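Long-range contacts in GP37 (Pseudomonas phage phikz, PDB 5FT0), which probably inhibits the host RNA degradosome by acting on its ribonuclease, RNase E, as a bacteriophage-encoded protein: residues 145-150 / 199-204; 163-168 / 227-232. All coordinates share one frame; numbering follows the deposited sequence.

How the contacts relate
From the N terminus the chain runs through helix 140-146 into the short strand 149-151, then enters the long helix 158-187. Contact 1 closes the first loop when strand 197-202 returns and pairs with 149-151, spanning 48 residues of which 30 are helical. Contact 2 opens inside that loop, at 163-168, and closes beyond it, when residues 227-232 of strand 220-232 pack across residues 163-168. Because their segments alternate along the chain, the two contacts cross rather than nest. Both reach the same antiparallel sheet, contact 1 at its margin and contact 2 nearer the middle. Their centres lie 15 Å apart and their nearest atoms about 5 Å.

Contact 1. Residues 145-150 / 199-204; sequences KSSSYQ and EMYQFI
A classic beta bulge joins Ser148 and Tyr149 to Gln202, where strand 149-151 pairs with strand 197-202. The evidence is in the backbone: Gln202 O receives Ser148 N at 2.7 Å, in its carbonyl plane, and also a weak bond from Tyr149 N. The return bond from Gln202 N to Tyr149 O measures 2.8 Å and is nearly straight (165° at the hydrogen). Tyr149 and Gln202 thus form a hydrogen-bonded antiparallel pair, and Gln150 and Tyr201 the non-hydrogen-bonded pair beside it. Within this chain strand 149-151 is an outermost strand of a seven-stranded antiparallel sheet, and Tyr201 continues the pairing inward through backbone bonds to Glu208.

On the face that carries Tyr149, its ring lies alongside Gln202, whose CB sits over the ring 3.7 Å from the centroid, a CH-pi contact. The Gln202 chain, bent at chi2 (65°), carries CD past the phenol; OE1 bonds Thr207, and NE2 bonds Phe203 O. On the other face the Gln150 amide overhangs the CE1 rim of the Tyr201 ring, the planes 20° apart, with NE2 over the face and weakly bonded to Met200 O. Gln150 CD is 3.4 Å from Tyr201 CE1. Tyr201 OH is held by Glu199 OE1 at 2.6 Å.

On the helix side of the bulge, Ser147 CB rests on the Phe203 ring, 3.8 Å from its centroid and displaced toward the rim, while Ser146 OG lies in the ring plane at its edge. Both serine hydroxyls bond back to helix 140-146, Ser146 OG to Lys142 O and Ser147 OG to Leu143 O; Arg206 adds a cation-pi contact to Phe203.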
loop_
_atom_site.group_PDB
_atom_site.type_symbol
_atom_site.label_atom_id
_atom_site.label_comp_id
_atom_site.label_asym_id
_atom_site.label_seq_id
_atom_site.Cartn_x
_atom_site.Cartn_y
_atom_site.Cartn_z
ATOM N N LYS A 145 -1.890 22.009 -17.177
ATOM C CA LYS A 145 -1.004 21.394 -18.160
ATOM C C LYS A 145 -1.420 19.960 -18.467
ATOM O O LYS A 145 -1.392 19.532 -19.627
ATOM C CB LYS A 145 0.440 21.432 -17.663
ATOM N N SER A 146 -1.818 19.206 -17.444
ATOM C CA SER A 146 -2.082 17.782 -17.596
ATOM C C SER A 146 -3.516 17.463 -18.000
ATOM O O SER A 146 -3.821 16.292 -18.245
ATOM C CB SER A 146 -1.750 17.044 -16.294
ATOM O OG SER A 146 -2.556 17.504 -15.223
ATOM N N SER A 147 -4.397 18.455 -18.081
ATOM C CA SER A 147 -5.791 18.223 -18.426
ATOM C C SER A 147 -6.075 18.686 -19.849
ATOM O O SER A 147 -5.316 19.456 -20.442
ATOM C CB SER A 147 -6.731 18.938 -17.449
ATOM O OG SER A 147 -6.600 20.346 -17.542
ATOM N N SER A 148 -7.193 18.200 -20.391
ATOM C CA SER A 148 -7.603 18.596 -21.735
ATOM C C SER A 148 -8.055 20.051 -21.762
ATOM O O SER A 148 -7.556 20.853 -22.561
ATOM C CB SER A 148 -8.717 17.674 -22.234
ATOM O OG SER A 148 -8.283 16.325 -22.273
ATOM N N TYR A 149 -8.999 20.409 -20.896
ATOM C CA TYR A 149 -9.512 21.770 -20.827
ATOM C C TYR A 149 -10.192 21.965 -19.479
ATOM O O TYR A 149 -10.408 21.013 -18.724
ATOM C CB TYR A 149 -10.478 22.061 -21.981
ATOM C CG TYR A 149 -11.626 21.084 -22.075
ATOM C CD1 TYR A 149 -11.499 19.904 -22.796
ATOM C CD2 TYR A 149 -12.838 21.340 -21.445
ATOM C CE1 TYR A 149 -12.544 19.004 -22.887
ATOM C CE2 TYR A 149 -13.892 20.446 -21.529
ATOM C CZ TYR A 149 -13.738 19.280 -22.252
ATOM O OH TYR A 149 -14.778 18.383 -22.342
ATOM N N GLN A 150 -10.527 23.217 -19.185
ATOM C CA GLN A 150 -11.294 23.566 -18.000
ATOM C C GLN A 150 -12.746 23.835 -18.369
ATOM O O GLN A 150 -13.064 24.204 -19.503
ATOM C CB GLN A 150 -10.715 24.800 -17.307
ATOM C CG GLN A 150 -9.456 24.555 -16.500
ATOM C CD GLN A 150 -9.317 25.540 -15.352
ATOM O OE1 GLN A 150 -8.424 26.386 -15.347
ATOM N NE2 GLN A 150 -10.211 25.437 -14.375
ATOM N N GLU A 199 -13.117 24.857 -9.241
ATOM C CA GLU A 199 -12.434 24.703 -10.516
ATOM C C GLU A 199 -12.655 23.295 -11.042
ATOM O O GLU A 199 -12.379 22.315 -10.343
ATOM C CB GLU A 199 -10.940 25.010 -10.379
ATOM C CG GLU A 199 -10.642 26.505 -10.456
ATOM C CD GLU A 199 -9.260 26.866 -9.950
ATOM O OE1 GLU A 199 -8.348 26.016 -10.036
ATOM O OE2 GLU A 199 -9.089 28.003 -9.459
HETATM N N MSE A 200 -13.168 23.204 -12.263
HETATM C CA MSE A 200 -13.419 21.923 -12.904
HETATM C C MSE A 200 -12.391 21.672 -13.998
HETATM O O MSE A 200 -12.086 22.559 -14.793
HETATM C CB MSE A 200 -14.834 21.875 -13.480
HETATM C CG MSE A 200 -15.097 20.673 -14.379
HETATM SE SE MSE A 200 -16.994 20.379 -14.746
HETATM C CE MSE A 200 -17.403 22.052 -15.648
ATOM N N TYR A 201 -11.845 20.459 -14.023
ATOM C CA TYR A 201 -10.845 20.076 -15.008
ATOM C C TYR A 201 -11.326 18.837 -15.739
ATOM O O TYR A 201 -11.762 17.868 -15.106
ATOM C CB TYR A 201 -9.488 19.816 -14.349
ATOM C CG TYR A 201 -8.918 21.036 -13.669
ATOM C CD1 TYR A 201 -8.142 21.948 -14.375
ATOM C CD2 TYR A 201 -9.165 21.285 -12.326
ATOM C CE1 TYR A 201 -7.621 23.068 -13.760
ATOM C CE2 TYR A 201 -8.646 22.406 -11.702
ATOM C CZ TYR A 201 -7.876 23.294 -12.423
ATOM O OH TYR A 201 -7.357 24.409 -11.812
ATOM N N GLN A 202 -11.253 18.873 -17.065
ATOM C CA GLN A 202 -11.637 17.746 -17.901
ATOM C C GLN A 202 -10.377 17.067 -18.413
ATOM O O GLN A 202 -9.538 17.704 -19.058
ATOM C CB GLN A 202 -12.516 18.191 -19.069
ATOM C CG GLN A 202 -13.031 17.029 -19.907
ATOM C CD GLN A 202 -13.974 16.134 -19.132
ATOM O OE1 GLN A 202 -14.782 16.613 -18.333
ATOM N NE2 GLN A 202 -13.871 14.827 -19.353
ATOM N N PHE A 203 -10.245 15.783 -18.112
ATOM C CA PHE A 203 -9.210 14.940 -18.682
ATOM C C PHE A 203 -9.849 14.033 -19.725
ATOM O O PHE A 203 -11.073 13.999 -19.883
ATOM C CB PHE A 203 -8.506 14.128 -17.587
ATOM C CG PHE A 203 -7.892 14.977 -16.508
ATOM C CD1 PHE A 203 -8.666 15.465 -15.465
ATOM C CD2 PHE A 203 -6.544 15.291 -16.538
ATOM C CE1 PHE A 203 -8.109 16.253 -14.471
ATOM C CE2 PHE A 203 -5.977 16.076 -15.547
ATOM C CZ PHE A 203 -6.762 16.559 -14.511
ATOM N N ILE A 204 -9.008 13.298 -20.455
ATOM C CA ILE A 204 -9.545 12.401 -21.474
ATOM C C ILE A 204 -10.397 11.313 -20.841
ATOM O O ILE A 204 -11.401 10.882 -21.423
ATOM C CB ILE A 204 -8.411 11.801 -22.327
ATOM C CG1 ILE A 204 -7.199 11.457 -21.457
ATOM C CG2 ILE A 204 -8.032 12.749 -23.459
ATOM C CD1 ILE A 204 -6.041 10.865 -22.234
HETATM O O HOH W 1 -6.006 14.235 -19.973
#

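Contact 2. Residues 163-168 / 227-232; sequences FLVDKK and IKIVRY
Arg231 NE donates to Phe163 O at 2.7 Å. CD and NE of the same arginine lie over one face of the Phe163 ring, and the rest of the guanidinium, in a plane only 4° from that of the ring, projects past its CE1 rim. Arg231 NE is 3.3 Å from Phe163 CE1. Arg231 CD makes a CH-pi contact, 3.6 Å from the ring centroid. Phe163 O lies close to the guanidinium plane, yet the bond is bent, 138° at the hydrogen. The arginine chain, extended from CG to NE, runs past the helix backbone, and its CB meets Leu164 CD2.

Deeper in, Ile229 CG2 packs against Val165 CG1 at 3.7 Å and against Leu164 CD1. A water bridges the backbones, donating to Leu164 O and Val230 O. This is a helix laid across a sheet strand: the axes of segments 163-168 and 227-232 approach to 7.4 Å and cross at 85°. Val173, on the same helix, also touches Val165 and Ile229, and backbone bonds from Ile229 to Val209 and Arg231 to Thr207 fix the strand in the sheet.

With Phe163 O near the guanidinium plane, accepting from NE, and the ring face against CD and NE, rotation of the guanidinium would be limited.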
loop_
_atom_site.group_PDB
_atom_site.type_symbol
_atom_site.label_atom_id
_atom_site.label_comp_id
_atom_site.label_asym_id
_atom_site.label_seq_id
_atom_site.Cartn_x
_atom_site.Cartn_y
_atom_site.Cartn_z
ATOM N N PHE A 163 -24.481 14.912 -12.525
ATOM C CA PHE A 163 -23.476 14.522 -13.506
ATOM C C PHE A 163 -22.253 13.920 -12.826
ATOM O O PHE A 163 -21.696 12.924 -13.301
ATOM C CB PHE A 163 -23.090 15.732 -14.358
ATOM C CG PHE A 163 -21.842 15.537 -15.177
ATOM C CD1 PHE A 163 -21.863 14.770 -16.330
ATOM C CD2 PHE A 163 -20.653 16.144 -14.804
ATOM C CE1 PHE A 163 -20.717 14.601 -17.087
ATOM C CE2 PHE A 163 -19.504 15.979 -15.557
ATOM C CZ PHE A 163 -19.535 15.209 -16.700
ATOM N N LEU A 164 -21.840 14.492 -11.693
ATOM C CA LEU A 164 -20.587 14.083 -11.065
ATOM C C LEU A 164 -20.702 12.713 -10.404
ATOM O O LEU A 164 -19.852 11.841 -10.616
ATOM C CB LEU A 164 -20.148 15.130 -10.039
ATOM C CG LEU A 164 -19.276 16.286 -10.528
ATOM C CD1 LEU A 164 -18.854 17.156 -9.352
ATOM C CD2 LEU A 164 -18.061 15.763 -11.277
ATOM N N VAL A 165 -21.737 12.506 -9.589
ATOM C CA VAL A 165 -21.782 11.345 -8.704
ATOM C C VAL A 165 -23.099 10.588 -8.839
ATOM O O VAL A 165 -23.484 9.846 -7.928
ATOM C CB VAL A 165 -21.554 11.771 -7.241
ATOM C CG1 VAL A 165 -20.175 12.384 -7.069
ATOM C CG2 VAL A 165 -22.627 12.755 -6.799
ATOM N N ASP A 166 -23.784 10.769 -9.975
ATOM C CA ASP A 166 -25.107 10.224 -10.299
ATOM C C ASP A 166 -26.176 10.536 -9.249
ATOM O O ASP A 166 -25.876 11.049 -8.165
ATOM C CB ASP A 166 -25.031 8.711 -10.598
ATOM C CG ASP A 166 -24.744 7.850 -9.374
ATOM O OD1 ASP A 166 -25.483 7.926 -8.369
ATOM O OD2 ASP A 166 -23.761 7.079 -9.425
ATOM N N LYS A 167 -27.438 10.240 -9.576
ATOM C CA LYS A 167 -28.562 10.741 -8.788
ATOM C C LYS A 167 -28.648 10.135 -7.393
ATOM O O LYS A 167 -29.247 10.749 -6.504
ATOM C CB LYS A 167 -29.884 10.495 -9.519
ATOM C CG LYS A 167 -30.009 11.135 -10.879
ATOM C CD LYS A 167 -31.295 10.703 -11.554
ATOM C CE LYS A 167 -32.072 11.884 -12.135
ATOM N NZ LYS A 167 -31.366 12.554 -13.256
ATOM N N LYS A 168 -28.079 8.949 -7.177
ATOM C CA LYS A 168 -28.183 8.322 -5.863
ATOM C C LYS A 168 -27.443 9.119 -4.796
ATOM O O LYS A 168 -27.873 9.151 -3.638
ATOM C CB LYS A 168 -27.649 6.888 -5.920
ATOM C CG LYS A 168 -27.699 6.140 -4.594
ATOM C CD LYS A 168 -27.194 4.711 -4.743
ATOM C CE LYS A 168 -27.255 3.957 -3.423
ATOM N NZ LYS A 168 -26.810 2.541 -3.576
ATOM N N ILE A 227 -11.772 19.864 -1.269
ATOM C CA ILE A 227 -12.482 18.621 -1.533
ATOM C C ILE A 227 -12.430 18.370 -3.031
ATOM O O ILE A 227 -12.804 19.244 -3.823
ATOM C CB ILE A 227 -13.940 18.676 -1.041
ATOM C CG1 ILE A 227 -13.986 18.937 0.464
ATOM C CG2 ILE A 227 -14.662 17.386 -1.387
ATOM C CD1 ILE A 227 -15.385 18.976 1.026
ATOM N N LYS A 228 -11.955 17.191 -3.420
ATOM C CA LYS A 228 -11.890 16.796 -4.820
ATOM C C LYS A 228 -12.928 15.719 -5.082
ATOM O O LYS A 228 -13.033 14.753 -4.320
ATOM C CB LYS A 228 -10.500 16.280 -5.197
ATOM C CG LYS A 228 -10.401 15.851 -6.661
ATOM C CD LYS A 228 -9.010 15.356 -7.028
ATOM C CE LYS A 228 -8.741 13.974 -6.475
ATOM N NZ LYS A 228 -7.408 13.465 -6.903
ATOM N N ILE A 229 -13.696 15.891 -6.154
ATOM C CA ILE A 229 -14.677 14.911 -6.595
ATOM C C ILE A 229 -14.324 14.506 -8.019
ATOM O O ILE A 229 -14.040 15.366 -8.862
ATOM C CB ILE A 229 -16.110 15.465 -6.512
ATOM C CG1 ILE A 229 -16.404 15.931 -5.086
ATOM C CG2 ILE A 229 -17.116 14.405 -6.940
ATOM C CD1 ILE A 229 -17.748 16.590 -4.927
ATOM N N VAL A 230 -14.333 13.203 -8.282
ATOM C CA VAL A 230 -13.916 12.653 -9.566
ATOM C C VAL A 230 -15.097 11.932 -10.197
ATOM O O VAL A 230 -15.730 11.085 -9.556
ATOM C CB VAL A 230 -12.721 11.694 -9.417
ATOM C CG1 VAL A 230 -12.252 11.211 -10.787
ATOM C CG2 VAL A 230 -11.587 12.371 -8.663
ATOM N N ARG A 231 -15.392 12.272 -11.447
ATOM C CA ARG A 231 -16.287 11.489 -12.287
ATOM C C ARG A 231 -15.460 10.835 -13.381
ATOM O O ARG A 231 -14.701 11.515 -14.078
ATOM C CB ARG A 231 -17.383 12.352 -12.909
ATOM C CG ARG A 231 -18.385 11.548 -13.728
ATOM C CD ARG A 231 -19.046 12.413 -14.782
ATOM N NE ARG A 231 -20.273 11.813 -15.301
ATOM C CZ ARG A 231 -20.351 11.126 -16.437
ATOM N NH1 ARG A 231 -19.270 10.947 -17.186
ATOM N NH2 ARG A 231 -21.513 10.620 -16.827
ATOM N N TYR A 232 -15.598 9.523 -13.522
ATOM C CA TYR A 232 -14.828 8.787 -14.507
ATOM C C TYR A 232 -15.593 8.737 -15.830
ATOM O O TYR A 232 -16.705 9.257 -15.952
ATOM C CB TYR A 232 -14.482 7.406 -13.955
ATOM C CG TYR A 232 -13.607 7.499 -12.721
ATOM C CD1 TYR A 232 -12.240 7.728 -12.833
ATOM C CD2 TYR A 232 -14.150 7.391 -11.447
ATOM C CE1 TYR A 232 -11.437 7.830 -11.714
ATOM C CE2 TYR A 232 -13.354 7.490 -10.318
ATOM C CZ TYR A 232 -11.999 7.710 -10.459
ATOM O OH TYR A 232 -11.200 7.812 -9.344
HETATM O O HOH W 2 -18.569 9.930 -9.378
#